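Local coordinates for guanylate kinase (Coxiella burnetii, PDB 3TR0), which phosphorylates GMP to GDP at the expense of ATP, and probably serves the recycling of GMP and, indirectly, of cGMP, at residues L9-A14 against Q111-F116; T21-A26 against D171-A176; I58-F63 against E80-T85. All blocks are in the same frame, centred on the assembly; numbering follows the deposited sequence.

Contact 1: L9-A14 against Q111-F116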
loop_
_atom_site.group_PDB
_atom_site.type_symbol
_atom_site.label_atom_id
_atom_site.label_comp_id
_atom_site.label_asym_id
_atom_site.label_seq_id
_atom_site.Cartn_x
_atom_site.Cartn_y
_atom_site.Cartn_z
ATOM N N LEU A 9 11.058 7.558 2.583
ATOM C CA LEU A 9 10.634 8.889 2.179
ATOM C C LEU A 9 9.295 8.800 1.455
ATOM O O LEU A 9 9.100 7.941 0.605
ATOM C CB LEU A 9 11.673 9.517 1.253
ATOM C CG LEU A 9 13.100 9.618 1.799
ATOM C CD1 LEU A 9 14.015 10.238 0.754
ATOM C CD2 LEU A 9 13.122 10.430 3.084
ATOM N N PHE A 10 8.378 9.695 1.798
ATOM C CA PHE A 10 7.083 9.748 1.147
ATOM C C PHE A 10 6.920 11.098 0.485
ATOM O O PHE A 10 6.755 12.110 1.162
ATOM C CB PHE A 10 5.963 9.504 2.158
ATOM C CG PHE A 10 5.947 8.107 2.707
ATOM C CD1 PHE A 10 5.246 7.105 2.061
ATOM C CD2 PHE A 10 6.655 7.789 3.856
ATOM C CE1 PHE A 10 5.234 5.817 2.561
ATOM C CE2 PHE A 10 6.645 6.505 4.357
ATOM C CZ PHE A 10 5.938 5.514 3.705
ATOM N N ILE A 11 6.992 11.103 -0.844
ATOM C CA ILE A 11 6.925 12.335 -1.620
ATOM C C ILE A 11 5.468 12.677 -1.871
ATOM O O ILE A 11 4.704 11.835 -2.328
ATOM C CB ILE A 11 7.640 12.171 -2.976
ATOM C CG1 ILE A 11 9.107 11.786 -2.766
ATOM C CG2 ILE A 11 7.539 13.448 -3.800
ATOM C CD1 ILE A 11 9.752 11.152 -3.980
ATOM N N ILE A 12 5.086 13.913 -1.561
ATOM C CA ILE A 12 3.735 14.384 -1.828
ATOM C C ILE A 12 3.801 15.563 -2.787
ATOM O O ILE A 12 4.400 16.590 -2.465
ATOM C CB ILE A 12 3.046 14.872 -0.552
ATOM C CG1 ILE A 12 3.283 13.897 0.600
ATOM C CG2 ILE A 12 1.563 15.063 -0.799
ATOM C CD1 ILE A 12 2.613 12.562 0.404
ATOM N N SER A 13 3.191 15.419 -3.960
ATOM C CA SER A 13 3.188 16.501 -4.948
ATOM C C SER A 13 1.772 16.837 -5.386
ATOM O O SER A 13 0.891 15.980 -5.377
ATOM C CB SER A 13 4.040 16.136 -6.167
ATOM O OG SER A 13 5.363 15.792 -5.790
ATOM N N ALA A 14 1.559 18.095 -5.765
ATOM C CA ALA A 14 0.247 18.549 -6.197
ATOM C C ALA A 14 0.346 19.953 -6.779
ATOM O O ALA A 14 1.267 20.701 -6.451
ATOM C CB ALA A 14 -0.733 18.529 -5.033
ATOM N N GLN A 111 14.392 13.792 -8.531
ATOM C CA GLN A 111 15.691 13.738 -7.862
ATOM C C GLN A 111 15.692 12.725 -6.727
ATOM O O GLN A 111 16.618 11.922 -6.596
ATOM C CB GLN A 111 16.077 15.115 -7.320
ATOM C CG GLN A 111 16.355 16.148 -8.394
ATOM C CD GLN A 111 16.550 17.531 -7.818
ATOM O OE1 GLN A 111 17.403 17.742 -6.955
ATOM N NE2 GLN A 111 15.747 18.480 -8.280
ATOM N N ILE A 112 14.650 12.767 -5.906
ATOM C CA ILE A 112 14.542 11.863 -4.767
ATOM C C ILE A 112 14.444 10.400 -5.210
ATOM O O ILE A 112 15.078 9.525 -4.621
ATOM C CB ILE A 112 13.342 12.226 -3.877
ATOM C CG1 ILE A 112 13.512 13.635 -3.306
ATOM C CG2 ILE A 112 13.197 11.219 -2.747
ATOM C CD1 ILE A 112 14.724 13.783 -2.405
ATOM N N ARG A 113 13.656 10.137 -6.250
ATOM C CA ARG A 113 13.518 8.772 -6.763
ATOM C C ARG A 113 14.863 8.185 -7.177
ATOM O O ARG A 113 15.132 7.006 -6.949
ATOM C CB ARG A 113 12.537 8.705 -7.935
ATOM C CG ARG A 113 11.087 8.898 -7.542
ATOM C CD ARG A 113 10.139 8.598 -8.696
ATOM N NE ARG A 113 8.834 9.205 -8.460
ATOM C CZ ARG A 113 8.435 10.344 -9.011
ATOM N NH1 ARG A 113 9.234 10.987 -9.854
ATOM N NH2 ARG A 113 7.236 10.836 -8.728
ATOM N N GLU A 114 15.701 9.011 -7.793
ATOM C CA GLU A 114 17.044 8.593 -8.180
ATOM C C GLU A 114 17.892 8.308 -6.946
ATOM O O GLU A 114 18.574 7.287 -6.862
ATOM C CB GLU A 114 17.717 9.681 -9.019
ATOM C CG GLU A 114 17.133 9.860 -10.409
ATOM C CD GLU A 114 17.902 9.090 -11.465
ATOM O OE1 GLU A 114 19.121 8.885 -11.281
ATOM O OE2 GLU A 114 17.290 8.688 -12.477
ATOM N N LEU A 115 17.828 9.221 -5.985
ATOM C CA LEU A 115 18.708 9.206 -4.824
ATOM C C LEU A 115 18.292 8.198 -3.748
ATOM O O LEU A 115 19.130 7.710 -2.989
ATOM C CB LEU A 115 18.788 10.620 -4.240
ATOM C CG LEU A 115 19.628 10.892 -2.996
ATOM C CD1 LEU A 115 20.138 12.325 -3.020
ATOM C CD2 LEU A 115 18.822 10.622 -1.733
ATOM N N PHE A 116 17.002 7.889 -3.687
ATOM C CA PHE A 116 16.478 6.997 -2.656
ATOM C C PHE A 116 15.369 6.127 -3.239
ATOM O O PHE A 116 14.186 6.428 -3.091
ATOM C CB PHE A 116 15.966 7.811 -1.461
ATOM C CG PHE A 116 15.831 7.015 -0.193
ATOM C CD1 PHE A 116 16.946 6.714 0.573
ATOM C CD2 PHE A 116 14.591 6.580 0.239
ATOM C CE1 PHE A 116 16.825 5.980 1.742
ATOM C CE2 PHE A 116 14.463 5.847 1.409
ATOM C CZ PHE A 116 15.582 5.549 2.161
#
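Leu9 meets Ile112 and Phe116 with its CG anti to its own carbonyl carbon (chi1 -56°) and beside the backbone N, and Phe116 answers with CG anti to its backbone N (chi1 -161°). The leucine branch carries the centre of the contact: CD1 touches Ile112 CG2 at 3.7 Å, the two side chains crossing at about a right angle, and the same methyl lies against CB, CG and CD2 of Phe116. Leu9 CG itself comes to 3.7 Å from Phe116 CD2, approaching the ring obliquely. Two residues further along the strand, Ile11 and Ile112 slide past each other in opposite directions, with Ile11 CD1 3.7 Å from Ile112 CG2, so that this one methyl serves both strand residues. Arg113 adds its aliphatic part, CG lying 4.4 Å from Ile11 CD1, while its guanidinium bonds to Ser121 and makes a cation-pi contact with Phe164. No hydrogen bond joins the segments; strand 9-13 is held by its neighbours 99-103 and 120-125. The axes of strand 9-13 and helical residues 111-115 pass 10.3 Å apart, nearly antiparallel at 163°: the helix-on-sheet packing of a P-loop kinase, covering the central strand that leads into the predicted ATP-binding loop.

Contact 2: T21-A26 against D171-A176. With SO4 (sulfate ion), chain B.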
loop_
_atom_site.group_PDB
_atom_site.type_symbol
_atom_site.label_atom_id
_atom_site.label_comp_id
_atom_site.label_asym_id
_atom_site.label_seq_id
_atom_site.Cartn_x
_atom_site.Cartn_y
_atom_site.Cartn_z
ATOM N N THR A 21 -0.883 21.121 1.498
ATOM C CA THR A 21 -0.282 21.465 2.784
ATOM C C THR A 21 -1.178 21.076 3.958
ATOM O O THR A 21 -0.709 20.508 4.943
ATOM C CB THR A 21 0.087 22.955 2.869
ATOM O OG1 THR A 21 1.110 23.238 1.909
ATOM C CG2 THR A 21 0.604 23.292 4.257
ATOM N N SER A 22 -2.470 21.363 3.843
ATOM C CA SER A 22 -3.413 21.031 4.910
ATOM C C SER A 22 -3.551 19.523 5.115
ATOM O O SER A 22 -3.628 19.052 6.248
ATOM C CB SER A 22 -4.779 21.658 4.634
ATOM O OG SER A 22 -4.695 23.073 4.693
ATOM N N LEU A 23 -3.595 18.774 4.017
ATOM C CA LEU A 23 -3.684 17.316 4.092
ATOM C C LEU A 23 -2.488 16.734 4.831
ATOM O O LEU A 23 -2.640 15.897 5.720
ATOM C CB LEU A 23 -3.749 16.701 2.695
ATOM C CG LEU A 23 -5.037 16.862 1.888
ATOM C CD1 LEU A 23 -4.840 16.294 0.492
ATOM C CD2 LEU A 23 -6.188 16.173 2.593
ATOM N N VAL A 24 -1.299 17.173 4.438
ATOM C CA VAL A 24 -0.065 16.671 5.026
ATOM C C VAL A 24 0.016 16.974 6.521
ATOM O O VAL A 24 0.485 16.149 7.303
ATOM C CB VAL A 24 1.172 17.231 4.297
ATOM C CG1 VAL A 24 2.439 16.841 5.027
ATOM C CG2 VAL A 24 1.213 16.714 2.864
ATOM N N ARG A 25 -0.462 18.145 6.920
ATOM C CA ARG A 25 -0.455 18.511 8.337
ATOM C C ARG A 25 -1.397 17.646 9.174
ATOM O O ARG A 25 -1.086 17.306 10.318
ATOM C CB ARG A 25 -0.760 19.998 8.519
ATOM C CG ARG A 25 0.391 20.886 8.087
ATOM C CD ARG A 25 0.065 22.363 8.217
ATOM N NE ARG A 25 1.222 23.188 7.877
ATOM C CZ ARG A 25 1.169 24.496 7.647
ATOM N NH1 ARG A 25 0.011 25.138 7.709
ATOM N NH2 ARG A 25 2.277 25.162 7.347
ATOM N N ALA A 26 -2.539 17.281 8.602
ATOM C CA ALA A 26 -3.468 16.381 9.276
ATOM C C ALA A 26 -2.906 14.964 9.323
ATOM O O ALA A 26 -3.093 14.244 10.302
ATOM C CB ALA A 26 -4.817 16.392 8.583
ATOM N N ASP A 171 -11.258 15.653 -2.724
ATOM C CA ASP A 171 -12.630 16.123 -2.865
ATOM C C ASP A 171 -13.332 16.136 -1.512
ATOM O O ASP A 171 -14.266 16.908 -1.289
ATOM C CB ASP A 171 -13.399 15.267 -3.877
ATOM C CG ASP A 171 -13.430 13.793 -3.502
ATOM O OD1 ASP A 171 -12.631 13.362 -2.641
ATOM O OD2 ASP A 171 -14.257 13.058 -4.083
ATOM N N ASN A 172 -12.880 15.266 -0.616
ATOM C CA ASN A 172 -13.330 15.276 0.768
ATOM C C ASN A 172 -12.122 15.147 1.686
ATOM O O ASN A 172 -11.393 14.160 1.623
ATOM C CB ASN A 172 -14.327 14.142 1.029
ATOM C CG ASN A 172 -14.799 14.101 2.472
ATOM O OD1 ASN A 172 -14.090 13.618 3.351
ATOM N ND2 ASN A 172 -16.002 14.607 2.721
ATOM N N PHE A 173 -11.904 16.149 2.531
ATOM C CA PHE A 173 -10.695 16.207 3.349
ATOM C C PHE A 173 -10.447 14.942 4.170
ATOM O O PHE A 173 -9.356 14.370 4.131
ATOM C CB PHE A 173 -10.735 17.419 4.277
ATOM C CG PHE A 173 -9.437 17.692 4.974
ATOM C CD1 PHE A 173 -8.422 18.377 4.329
ATOM C CD2 PHE A 173 -9.233 17.274 6.279
ATOM C CE1 PHE A 173 -7.226 18.639 4.967
ATOM C CE2 PHE A 173 -8.040 17.533 6.926
ATOM C CZ PHE A 173 -7.034 18.217 6.269
ATOM N N ASP A 174 -11.449 14.521 4.931
ATOM C CA ASP A 174 -11.302 13.339 5.776
ATOM C C ASP A 174 -10.960 12.093 4.967
ATOM O O ASP A 174 -10.113 11.296 5.367
ATOM C CB ASP A 174 -12.574 13.094 6.587
ATOM C CG ASP A 174 -12.700 14.029 7.771
ATOM O OD1 ASP A 174 -12.026 13.788 8.794
ATOM O OD2 ASP A 174 -13.481 14.997 7.684
ATOM N N GLN A 175 -11.623 11.922 3.829
ATOM C CA GLN A 175 -11.394 10.738 3.006
ATOM C C GLN A 175 -9.996 10.750 2.396
ATOM O O GLN A 175 -9.326 9.715 2.336
ATOM C CB GLN A 175 -12.468 10.636 1.919
ATOM C CG GLN A 175 -13.864 10.466 2.494
ATOM C CD GLN A 175 -14.948 10.901 1.533
ATOM O OE1 GLN A 175 -14.724 10.985 0.327
ATOM N NE2 GLN A 175 -16.131 11.188 2.067
ATOM N N ALA A 176 -9.556 11.925 1.956
ATOM C CA ALA A 176 -8.223 12.074 1.384
ATOM C C ALA A 176 -7.143 11.784 2.424
ATOM O O ALA A 176 -6.164 11.095 2.140
ATOM C CB ALA A 176 -8.046 13.471 0.809
HETATM S S SO4 B . -1.780 23.684 -1.670
HETATM O O1 SO4 B . -0.987 23.465 -0.466
HETATM O O2 SO4 B . -1.246 24.819 -2.411
HETATM O O3 SO4 B . -1.738 22.492 -2.525
HETATM O O4 SO4 B . -3.157 23.986 -1.298
#
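Phe173 meets Ser22, Leu23 and Ala26, reaching from the first turn of helix 173-187 to helix 20-30. Its CB starts a side chain whose CG is anti to the backbone N (chi1 -170°), which places CG on the way to helix 20-30. Next, CD1 lies 3.6 Å from Leu23 CD2, and CE1 touches the same methyl while also facing Ser22 CB at 3.9 Å. At the tip, CZ meets two groups: Ser22 O, 3.5 Å away at the ring edge and near its plane, and Ala26 CB at 3.7 Å. CE2, beside the tip, also touches Ala26 CB. Ser22 O is not idle, since it accepts the helical bond from Ala26 N; the ring edge thus packs beside a carbonyl already engaged.

Leu23 and Phe173 run past each other in opposite directions, and Leu23 CD2, with the ring to one side, also rests on Ala176 CB, 3.7 Å away. Val177 and Leu180, further along helix 173-187, extend the apolar patch around Leu23. The start of that helix is fixed by Asn172 at the N-cap, whose OD1 takes Gln175 N on a lone pair in the carbonyl plane at 3.0 Å.

At the start of helix 20-30, Thr21 N gives a nearly straight bond (169°) to O1 of a sulfate ion, probably from the crystallisation liquor, that the amides of Gly17, Gly19 and Lys20 also hold. Strand, glycine-rich loop and helix with backbone amides round an anion match a P-loop (Walker A), consistent with the predicted ATP site.

Contact 3: I58-F63 against E80-T85. With 5GP (guanosine-5'-monophosphate), chain D.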
loop_
_atom_site.group_PDB
_atom_site.type_symbol
_atom_site.label_atom_id
_atom_site.label_comp_id
_atom_site.label_asym_id
_atom_site.label_seq_id
_atom_site.Cartn_x
_atom_site.Cartn_y
_atom_site.Cartn_z
ATOM N N ILE A 58 14.968 32.172 3.375
ATOM C CA ILE A 58 16.302 32.724 3.188
ATOM C C ILE A 58 16.382 33.476 1.866
ATOM O O ILE A 58 15.434 33.457 1.081
ATOM C CB ILE A 58 17.369 31.620 3.214
ATOM C CG1 ILE A 58 17.052 30.545 2.171
ATOM C CG2 ILE A 58 17.445 30.993 4.596
ATOM C CD1 ILE A 58 18.134 29.490 2.041
ATOM N N ASP A 59 17.508 34.139 1.620
ATOM C CA ASP A 59 17.689 34.857 0.361
ATOM C C ASP A 59 18.441 34.025 -0.675
ATOM O O ASP A 59 18.944 32.941 -0.369
ATOM C CB ASP A 59 18.370 36.215 0.584
ATOM C CG ASP A 59 19.686 36.107 1.337
ATOM O OD1 ASP A 59 20.422 35.117 1.149
ATOM O OD2 ASP A 59 19.991 37.032 2.119
ATOM N N GLU A 60 18.497 34.533 -1.903
ATOM C CA GLU A 60 19.168 33.844 -3.004
ATOM C C GLU A 60 20.630 33.544 -2.697
ATOM O O GLU A 60 21.139 32.481 -3.047
ATOM C CB GLU A 60 19.089 34.677 -4.285
ATOM C CG GLU A 60 17.941 34.318 -5.204
ATOM C CD GLU A 60 18.093 34.940 -6.580
ATOM O OE1 GLU A 60 18.114 34.185 -7.574
ATOM O OE2 GLU A 60 18.193 36.182 -6.666
ATOM N N THR A 61 21.306 34.496 -2.062
ATOM C CA THR A 61 22.711 34.332 -1.718
ATOM C C THR A 61 22.901 33.118 -0.820
ATOM O O THR A 61 23.755 32.267 -1.075
ATOM C CB THR A 61 23.262 35.579 -1.007
ATOM O OG1 THR A 61 23.124 36.718 -1.867
ATOM C CG2 THR A 61 24.731 35.386 -0.657
ATOM N N ARG A 62 22.095 33.041 0.233
ATOM C CA ARG A 62 22.099 31.884 1.122
ATOM C C ARG A 62 21.747 30.588 0.390
ATOM O O ARG A 62 22.407 29.565 0.572
ATOM C CB ARG A 62 21.126 32.101 2.279
ATOM C CG ARG A 62 21.784 32.506 3.581
ATOM C CD ARG A 62 20.746 32.853 4.631
ATOM N NE ARG A 62 20.025 34.080 4.302
ATOM C CZ ARG A 62 19.076 34.614 5.064
ATOM N NH1 ARG A 62 18.729 34.025 6.202
ATOM N NH2 ARG A 62 18.475 35.735 4.689
ATOM N N PHE A 63 20.703 30.631 -0.431
ATOM C CA PHE A 63 20.244 29.428 -1.122
ATOM C C PHE A 63 21.289 28.932 -2.112
ATOM O O PHE A 63 21.592 27.740 -2.163
ATOM C CB PHE A 63 18.918 29.683 -1.841
ATOM C CG PHE A 63 18.185 28.427 -2.215
ATOM C CD1 PHE A 63 18.603 27.658 -3.289
ATOM C CD2 PHE A 63 17.081 28.013 -1.490
ATOM C CE1 PHE A 63 17.933 26.501 -3.633
ATOM C CE2 PHE A 63 16.407 26.851 -1.830
ATOM C CZ PHE A 63 16.835 26.098 -2.903
ATOM N N GLU A 80 10.312 31.058 -10.755
ATOM C CA GLU A 80 11.447 31.959 -10.559
ATOM C C GLU A 80 11.922 32.073 -9.111
ATOM O O GLU A 80 12.645 33.009 -8.764
ATOM C CB GLU A 80 11.136 33.348 -11.118
ATOM C CG GLU A 80 10.803 33.355 -12.597
ATOM C CD GLU A 80 10.698 34.755 -13.159
ATOM O OE1 GLU A 80 11.580 35.585 -12.851
ATOM O OE2 GLU A 80 9.730 35.028 -13.899
ATOM N N ARG A 81 11.520 31.126 -8.271
ATOM C CA ARG A 81 11.999 31.076 -6.894
ATOM C C ARG A 81 12.644 29.721 -6.626
ATOM O O ARG A 81 12.450 28.770 -7.385
ATOM C CB ARG A 81 10.859 31.327 -5.905
ATOM C CG ARG A 81 10.177 32.679 -6.064
ATOM C CD ARG A 81 11.110 33.828 -5.716
ATOM N NE ARG A 81 10.432 35.117 -5.837
ATOM C CZ ARG A 81 10.993 36.289 -5.560
ATOM N NH1 ARG A 81 12.250 36.345 -5.141
ATOM N NH2 ARG A 81 10.293 37.407 -5.700
ATOM N N HIS A 82 13.409 29.637 -5.546
ATOM C CA HIS A 82 14.158 28.428 -5.243
ATOM C C HIS A 82 13.616 27.739 -4.007
ATOM O O HIS A 82 13.266 28.392 -3.023
ATOM C CB HIS A 82 15.645 28.745 -5.073
ATOM C CG HIS A 82 16.293 29.256 -6.320
ATOM N ND1 HIS A 82 16.563 28.448 -7.402
ATOM C CD2 HIS A 82 16.720 30.496 -6.659
ATOM C CE1 HIS A 82 17.130 29.166 -8.356
ATOM N NE2 HIS A 82 17.237 30.413 -7.930
ATOM N N TYR A 83 13.539 26.413 -4.081
ATOM C CA TYR A 83 13.096 25.576 -2.975
ATOM C C TYR A 83 14.006 24.352 -2.876
ATOM O O TYR A 83 14.427 23.796 -3.892
ATOM C CB TYR A 83 11.669 25.079 -3.220
ATOM C CG TYR A 83 10.633 26.155 -3.459
ATOM C CD1 TYR A 83 9.693 26.463 -2.485
ATOM C CD2 TYR A 83 10.574 26.838 -4.665
ATOM C CE1 TYR A 83 8.734 27.431 -2.699
ATOM C CE2 TYR A 83 9.622 27.812 -4.888
ATOM C CZ TYR A 83 8.703 28.103 -3.902
ATOM O OH TYR A 83 7.747 29.068 -4.117
ATOM N N GLY A 84 14.291 23.910 -1.658
ATOM C CA GLY A 84 15.123 22.736 -1.484
ATOM C C GLY A 84 14.910 22.004 -0.177
ATOM O O GLY A 84 14.424 22.578 0.797
ATOM N N THR A 85 15.279 20.727 -0.166
ATOM C CA THR A 85 15.189 19.897 1.025
ATOM C C THR A 85 16.569 19.738 1.647
ATOM O O THR A 85 17.453 19.117 1.058
ATOM C CB THR A 85 14.642 18.491 0.690
ATOM O OG1 THR A 85 13.312 18.605 0.173
ATOM C CG2 THR A 85 14.619 17.614 1.931
HETATM P P 5GP D . 4.640 27.774 -2.289
HETATM O O1P 5GP D . 4.581 27.632 -0.788
HETATM O O2P 5GP D . 5.487 28.877 -2.866
HETATM O O3P 5GP D . 3.227 27.872 -2.816
HETATM O "O5'" 5GP D . 5.067 26.382 -2.931
HETATM C "C5'" 5GP D . 5.442 26.292 -4.295
HETATM C "C4'" 5GP D . 5.682 24.863 -4.700
HETATM O "O4'" 5GP D . 7.085 24.554 -4.568
HETATM C "C3'" 5GP D . 5.002 23.812 -3.838
HETATM O "O3'" 5GP D . 3.640 23.618 -4.176
HETATM C "C2'" 5GP D . 5.864 22.573 -4.055
HETATM O "O2'" 5GP D . 5.454 21.884 -5.226
HETATM C "C1'" 5GP D . 7.247 23.180 -4.317
HETATM N N9 5GP D . 8.164 23.014 -3.176
HETATM C C8 5GP D . 8.051 23.463 -1.919
HETATM N N7 5GP D . 9.154 23.082 -1.226
HETATM C C5 5GP D . 9.953 22.390 -2.073
HETATM C C6 5GP D . 11.186 21.757 -1.963
HETATM O O6 5GP D . 11.812 21.744 -0.876
HETATM N N1 5GP D . 11.705 21.152 -3.039
HETATM C C2 5GP D . 11.063 21.140 -4.216
HETATM N N2 5GP D . 11.598 20.523 -5.295
HETATM N N3 5GP D . 9.868 21.742 -4.351
HETATM C C4 5GP D . 9.313 22.369 -3.294
#
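Phe63 packs on His82 and the backbone beyond it, where helix 60-69 covers strand 81-86 in the GMP-binding region of the guanylate kinase fold. The first shell includes a CH-pi contact: His82 CB sits over the centre of the Phe63 face, 3.5 Å from the centroid and 9° off the normal. The imidazole lies beyond, its plane tilted 29° from the phenyl ring but slid so far that the two rings barely overlap. With Phe63 CG anti to its backbone N (chi1 -163°), the ring turns its edge to the Tyr83-Gly84 peptide, CZ lying 3.3 Å from Tyr83 C, and Gly84 N is at that edge too. Nearer the solvent, Glu60 OE1 stands 3.9 Å from His82 NE2, in the plane of the imidazole.

Further out, Asp59 caps the helix through OD1, met by Arg62 N nearly along the C-O axis, and a long, weak salt bridge links it to the Arg62 guanidinium. Phe72 stacks on Phe63, and Thr41 and Thr42 bond to the backbone of His82. Across the strand, Tyr83 turns from the helix to GMP: ribose O4' lies over the centre of its ring, and its OH donates to phosphate O2P at 2.6 Å.

Contact 1 includes the central strand of the parallel five-stranded sheet; contact 2, 19 Å away centre to centre, joins helices 20-30 and 173-187, the first of which packs on strand 99-103 of that sheet. Strand 9-13 leads, through the predicted ATP-binding loop, into helix 20-30, and the two touch where Ile12 CG2 packs on Val24 CG2. Their segments interleave along the chain, since 111-116 comes before 171-176. Contact 3 falls wholly between residues 26 and 111. It packs helix 60-69 on strand 81-86 of the mixed sheet, 19 Å from contact 1 and 27 Å from contact 2, touching neither. GMP bridges these parts, its pocket including Tyr83 of contact 3 and Lys20 of the predicted ATP site.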